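PDB 6HVG: alternansucrase, which belongs to glycoside hydrolase family 70, whose core is a circularly permuted (beta/alpha)8 barrel, and also carries choline-binding-type cell-wall repeats. Local coordinates for residues D775-D780 with S1104-G1109; Q528-G533 with M1099-S1104. All coordinates share one frame; numbering follows the deposited sequence.

Contact 1 of 2, residues D775-D780 with S1104-G1109; sequences DTFTFD and SFLNNG
F1105 drives one corner of its ring into F777, the edge of the first meeting the face of the second in a T-shaped stack with centroids 5.1 Å apart and planes at 86°. CE1 of F1105 is the bump, standing over the centre of the F777 ring. The other wall of the hollow is T776, whose methyl CG2 lies over a face of F1105, 4.2 Å from the ring centroid. With CG of F1105 between its backbone N and carbonyl carbon (chi1 60°), the ring reaches across to the 775-780 backbone, where CE1 comes 3.4 Å from F777 O. L1106 is the second bump, a fork wedged between two phenylalanines. Its CD1 lies 3.5 Å from F777 CZ, while CD2 is 3.6 Å from F777 CE1 and lies over a face of F779, offset toward the rim, 4.1 Å from that centroid in a CH-pi contact. L782, on helix 779-793, packs against both F777 and L1106, and M1055 covers part of F779. It is an aromatic cluster of a (beta/alpha)8 barrel, joining the lead-in and first turn of helix 779-793 with the long loop region between strand 1081-1083 and helix 1135-1147.

Contact 2 of 2, residues Q528-G533 with M1099-S1104; sequences QWLQGG and MSFLDS
Q531 reaches across to the backbone carbonyl of M1099. The glutamine CB stays 4.4 Å from M1099 CB, and CG closes to 3.7 Å from M1099 O. CD, carried on by an extended chi2 of -177°, keeps a similar separation from that oxygen. At the tip the amide divides its work: NE2 donates to M1099 O at 2.9 Å, while OE1 accepts from A579 N. The NE2 bond is bent at the hydrogen (139°) yet nearly in line with the carbonyl (163°), the oxygen tilted out of the amide plane. These two bonds fix the rotation of the amide. A water donates to Q531 O at 2.6 Å and accepts from M1099 N at 2.9 Å. The methionine chain folds over the same peptide, with SD 3.4 Å from Q531 O. G532 follows with positive phi, ending the short helical turn. One residue before Q531, L530 CD2 packs obliquely on F1101 CE1 at 3.8 Å, and both side chains touch L578. The arrangement ties the turn entering strand 534-537, part of the six-stranded antiparallel sheet of this family 70 enzyme, to a barrel loop, with the side chain of L530 about 11 Å from the bound calcium ion.

In the fold
Contacts 1 and 2 have centres about 12 Å apart and share S1104 and the short helix 1102-1105. Along the chain the order is 528-533, 775-780, 1099-1104, 1104-1109, so the pairings cross, and one continuous piece, 1099-1109, is held from two directions. Contact 1 ties it to the lead-in of barrel helix 779-793, contact 2 to the entry of the antiparallel sheet whose strand 580-582 includes the calcium ligand D581. The contacts also touch directly: F777 CZ lies 4.1 Å from L1102 CD1, and N1108 ND2 probably bonds D1103 OD1. Barrel and sheet, built from chain regions far apart in sequence, thus meet around one loop.

Contact 1 of 2, residues D775-D780 with S1104-G1109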
loop_
_atom_site.group_PDB
_atom_site.type_symbol
_atom_site.label_atom_id
_atom_site.label_comp_id
_atom_site.label_asym_id
_atom_site.label_seq_id
_atom_site.Cartn_x
_atom_site.Cartn_y
_atom_site.Cartn_z
ATOM N N ASP A 775 8.828 -2.392 4.736
ATOM C CA ASP A 775 10.205 -2.513 5.189
ATOM C C ASP A 775 11.061 -3.301 4.170
ATOM O O ASP A 775 10.576 -4.234 3.543
ATOM C CB ASP A 775 10.200 -3.231 6.543
ATOM C CG ASP A 775 11.011 -2.533 7.607
ATOM O OD1 ASP A 775 11.523 -1.416 7.350
ATOM O OD2 ASP A 775 11.105 -3.114 8.722
ATOM N N THR A 776 12.323 -2.913 4.019
ATOM C CA THR A 776 13.257 -3.625 3.169
ATOM C C THR A 776 13.804 -4.848 3.900
ATOM O O THR A 776 14.300 -4.723 5.021
ATOM C CB THR A 776 14.440 -2.726 2.792
ATOM O OG1 THR A 776 13.952 -1.656 2.004
ATOM C CG2 THR A 776 15.473 -3.443 1.917
ATOM N N PHE A 777 13.754 -6.016 3.256
ATOM C CA PHE A 777 14.299 -7.221 3.859
ATOM C C PHE A 777 15.334 -7.843 2.936
ATOM O O PHE A 777 15.214 -7.781 1.720
ATOM C CB PHE A 777 13.217 -8.243 4.287
ATOM C CG PHE A 777 12.278 -8.642 3.211
ATOM C CD1 PHE A 777 12.612 -9.660 2.338
ATOM C CD2 PHE A 777 11.049 -8.031 3.103
ATOM C CE1 PHE A 777 11.759 -10.045 1.339
ATOM C CE2 PHE A 777 10.166 -8.421 2.124
ATOM C CZ PHE A 777 10.522 -9.431 1.234
ATOM N N THR A 778 16.339 -8.458 3.545
ATOM C CA THR A 778 17.411 -9.093 2.834
ATOM C C THR A 778 16.935 -10.521 2.462
ATOM O O THR A 778 15.958 -11.036 2.992
ATOM C CB THR A 778 18.708 -9.038 3.698
ATOM O OG1 THR A 778 19.820 -8.776 2.850
ATOM C CG2 THR A 778 18.959 -10.321 4.456
ATOM N N PHE A 779 17.627 -11.149 1.531
ATOM C CA PHE A 779 17.300 -12.528 1.143
ATOM C C PHE A 779 17.419 -13.528 2.288
ATOM O O PHE A 779 16.587 -14.429 2.389
ATOM C CB PHE A 779 18.162 -13.015 -0.025
ATOM C CG PHE A 779 17.534 -12.792 -1.363
ATOM C CD1 PHE A 779 16.443 -13.567 -1.765
ATOM C CD2 PHE A 779 18.030 -11.821 -2.231
ATOM C CE1 PHE A 779 15.868 -13.384 -3.012
ATOM C CE2 PHE A 779 17.446 -11.632 -3.471
ATOM C CZ PHE A 779 16.361 -12.405 -3.857
ATOM N N ASP A 780 18.446 -13.396 3.131
ATOM C CA ASP A 780 18.567 -14.202 4.356
ATOM C C ASP A 780 17.367 -13.991 5.270
ATOM O O ASP A 780 16.859 -14.936 5.844
ATOM C CB ASP A 780 19.874 -13.882 5.109
ATOM C CG ASP A 780 21.087 -13.945 4.194
ATOM O OD1 ASP A 780 22.203 -14.210 4.684
ATOM O OD2 ASP A 780 20.918 -13.732 2.964
ATOM N N SER A 1104 11.827 -5.056 -6.572
ATOM C CA SER A 1104 13.141 -4.623 -6.991
ATOM C C SER A 1104 14.205 -5.387 -6.241
ATOM O O SER A 1104 15.103 -5.970 -6.855
ATOM C CB SER A 1104 13.324 -3.120 -6.799
ATOM O OG SER A 1104 14.460 -2.658 -7.509
ATOM N N PHE A 1105 14.131 -5.401 -4.923
ATOM C CA PHE A 1105 15.201 -6.041 -4.154
ATOM C C PHE A 1105 15.086 -7.564 -4.074
ATOM O O PHE A 1105 16.071 -8.236 -3.758
ATOM C CB PHE A 1105 15.397 -5.384 -2.768
ATOM C CG PHE A 1105 14.195 -5.420 -1.860
ATOM C CD1 PHE A 1105 13.872 -6.577 -1.179
ATOM C CD2 PHE A 1105 13.445 -4.273 -1.619
ATOM C CE1 PHE A 1105 12.789 -6.620 -0.331
ATOM C CE2 PHE A 1105 12.355 -4.315 -0.751
ATOM C CZ PHE A 1105 12.018 -5.498 -0.114
ATOM N N LEU A 1106 13.917 -8.115 -4.394
ATOM C CA LEU A 1106 13.799 -9.561 -4.580
ATOM C C LEU A 1106 14.006 -10.027 -6.036
ATOM O O LEU A 1106 13.828 -11.192 -6.346
ATOM C CB LEU A 1106 12.466 -10.079 -4.019
ATOM C CG LEU A 1106 12.269 -9.974 -2.494
ATOM C CD1 LEU A 1106 10.932 -10.569 -2.096
ATOM C CD2 LEU A 1106 13.387 -10.694 -1.773
ATOM N N ASN A 1107 14.387 -9.124 -6.921
ATOM C CA ASN A 1107 14.791 -9.480 -8.270
ATOM C C ASN A 1107 13.809 -10.356 -9.038
ATOM O O ASN A 1107 14.208 -11.163 -9.891
ATOM C CB ASN A 1107 16.172 -10.132 -8.234
ATOM C CG ASN A 1107 17.226 -9.231 -7.602
ATOM O OD1 ASN A 1107 17.186 -8.018 -7.735
ATOM N ND2 ASN A 1107 18.167 -9.829 -6.911
ATOM N N ASN A 1108 12.521 -10.173 -8.770
ATOM C CA ASN A 1108 11.523 -11.055 -9.347
ATOM C C ASN A 1108 11.193 -10.762 -10.795
ATOM O O ASN A 1108 10.493 -11.552 -11.456
ATOM C CB ASN A 1108 10.255 -11.106 -8.493
ATOM C CG ASN A 1108 9.535 -9.793 -8.442
ATOM O OD1 ASN A 1108 9.627 -8.995 -9.365
ATOM N ND2 ASN A 1108 8.773 -9.581 -7.384
ATOM N N GLY A 1109 11.680 -9.625 -11.290
ATOM C CA GLY A 1109 11.514 -9.278 -12.712
ATOM C C GLY A 1109 10.429 -8.271 -13.004
ATOM O O GLY A 1109 10.396 -7.721 -14.096
#

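Contact 2 of 2, residues Q528-G533 with M1099-S1104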
loop_
_atom_site.group_PDB
_atom_site.type_symbol
_atom_site.label_atom_id
_atom_site.label_comp_id
_atom_site.label_asym_id
_atom_site.label_seq_id
_atom_site.Cartn_x
_atom_site.Cartn_y
_atom_site.Cartn_z
ATOM N N GLN A 528 -0.810 4.332 -2.547
ATOM C CA GLN A 528 0.270 5.076 -1.929
ATOM C C GLN A 528 0.954 4.244 -0.863
ATOM O O GLN A 528 2.120 4.470 -0.530
ATOM C CB GLN A 528 -0.246 6.369 -1.334
ATOM C CG GLN A 528 -0.769 7.349 -2.371
ATOM C CD GLN A 528 -1.217 8.650 -1.775
ATOM O OE1 GLN A 528 -0.751 9.703 -2.146
ATOM N NE2 GLN A 528 -2.087 8.577 -0.819
ATOM N N TRP A 529 0.229 3.265 -0.351
ATOM C CA TRP A 529 0.752 2.313 0.617
ATOM C C TRP A 529 2.082 1.688 0.202
ATOM O O TRP A 529 2.890 1.354 1.062
ATOM C CB TRP A 529 -0.287 1.202 0.836
ATOM C CG TRP A 529 0.145 0.094 1.709
ATOM C CD1 TRP A 529 0.590 -1.142 1.318
ATOM C CD2 TRP A 529 0.154 0.094 3.135
ATOM N NE1 TRP A 529 0.892 -1.911 2.428
ATOM C CE2 TRP A 529 0.633 -1.177 3.555
ATOM C CE3 TRP A 529 -0.175 1.046 4.099
ATOM C CZ2 TRP A 529 0.784 -1.514 4.907
ATOM C CZ3 TRP A 529 -0.018 0.713 5.447
ATOM C CH2 TRP A 529 0.460 -0.556 5.838
ATOM N N LEU A 530 2.305 1.538 -1.107
ATOM C CA LEU A 530 3.464 0.809 -1.590
ATOM C C LEU A 530 4.754 1.592 -1.422
ATOM O O LEU A 530 5.731 1.061 -0.901
ATOM C CB LEU A 530 3.277 0.417 -3.049
ATOM C CG LEU A 530 2.045 -0.404 -3.428
ATOM C CD1 LEU A 530 2.141 -0.776 -4.896
ATOM C CD2 LEU A 530 1.940 -1.669 -2.600
ATOM N N GLN A 531 4.750 2.854 -1.857
ATOM C CA GLN A 531 5.961 3.676 -1.846
ATOM C C GLN A 531 5.887 5.059 -1.185
ATOM O O GLN A 531 6.885 5.790 -1.170
ATOM C CB GLN A 531 6.451 3.813 -3.279
ATOM C CG GLN A 531 7.194 2.589 -3.763
ATOM C CD GLN A 531 7.728 2.780 -5.144
ATOM O OE1 GLN A 531 7.008 3.197 -6.030
ATOM N NE2 GLN A 531 8.998 2.479 -5.335
ATOM N N GLY A 532 4.733 5.424 -0.648
ATOM C CA GLY A 532 4.635 6.628 0.140
ATOM C C GLY A 532 4.051 7.860 -0.527
ATOM O O GLY A 532 3.882 8.874 0.137
ATOM N N GLY A 533 3.741 7.790 -1.821
ATOM C CA GLY A 533 3.034 8.897 -2.489
ATOM C C GLY A 533 3.539 9.195 -3.888
ATOM O O GLY A 533 4.638 8.813 -4.245
ATOM N N MET A 1099 11.137 5.136 -1.403
ATOM C CA MET A 1099 11.052 3.775 -0.898
ATOM C C MET A 1099 11.343 2.776 -2.014
ATOM O O MET A 1099 10.794 2.866 -3.104
ATOM C CB MET A 1099 9.677 3.513 -0.314
ATOM C CG MET A 1099 9.313 4.450 0.820
ATOM S SD MET A 1099 7.764 3.991 1.599
ATOM C CE MET A 1099 8.243 2.492 2.447
ATOM N N SER A 1100 12.240 1.837 -1.736
ATOM C CA SER A 1100 12.468 0.694 -2.602
ATOM C C SER A 1100 11.270 -0.241 -2.439
ATOM O O SER A 1100 10.654 -0.289 -1.358
ATOM C CB SER A 1100 13.761 0.000 -2.190
ATOM O OG SER A 1100 14.169 -0.940 -3.174
ATOM N N PHE A 1101 10.918 -0.967 -3.498
ATOM C CA PHE A 1101 9.824 -1.952 -3.415
ATOM C C PHE A 1101 10.364 -3.392 -3.459
ATOM O O PHE A 1101 11.439 -3.619 -3.996
ATOM C CB PHE A 1101 8.845 -1.700 -4.543
ATOM C CG PHE A 1101 7.547 -2.421 -4.395
ATOM C CD1 PHE A 1101 6.723 -2.180 -3.316
ATOM C CD2 PHE A 1101 7.136 -3.341 -5.364
ATOM C CE1 PHE A 1101 5.526 -2.868 -3.190
ATOM C CE2 PHE A 1101 5.951 -4.026 -5.255
ATOM C CZ PHE A 1101 5.139 -3.788 -4.166
ATOM N N LEU A 1102 9.618 -4.356 -2.912
ATOM C CA LEU A 1102 10.096 -5.744 -2.842
ATOM C C LEU A 1102 10.353 -6.415 -4.207
ATOM O O LEU A 1102 11.260 -7.236 -4.329
ATOM C CB LEU A 1102 9.208 -6.609 -1.946
ATOM C CG LEU A 1102 7.877 -7.240 -2.384
ATOM C CD1 LEU A 1102 7.500 -8.255 -1.344
ATOM C CD2 LEU A 1102 6.769 -6.216 -2.487
ATOM N N ASP A 1103 9.588 -6.032 -5.228
ATOM C CA ASP A 1103 9.858 -6.465 -6.604
ATOM C C ASP A 1103 11.297 -6.194 -7.004
ATOM O O ASP A 1103 11.904 -6.996 -7.704
ATOM C CB ASP A 1103 8.949 -5.756 -7.606
ATOM C CG ASP A 1103 7.530 -6.266 -7.579
ATOM O OD1 ASP A 1103 7.243 -7.139 -6.738
ATOM O OD2 ASP A 1103 6.702 -5.751 -8.406
ATOM N N SER A 1104 11.827 -5.056 -6.572
ATOM C CA SER A 1104 13.141 -4.623 -6.991
ATOM C C SER A 1104 14.205 -5.387 -6.241
ATOM O O SER A 1104 15.103 -5.970 -6.855
ATOM C CB SER A 1104 13.324 -3.120 -6.799
ATOM O OG SER A 1104 14.460 -2.658 -7.509
HETATM O O HOH W 1 8.859 6.465 -2.637
#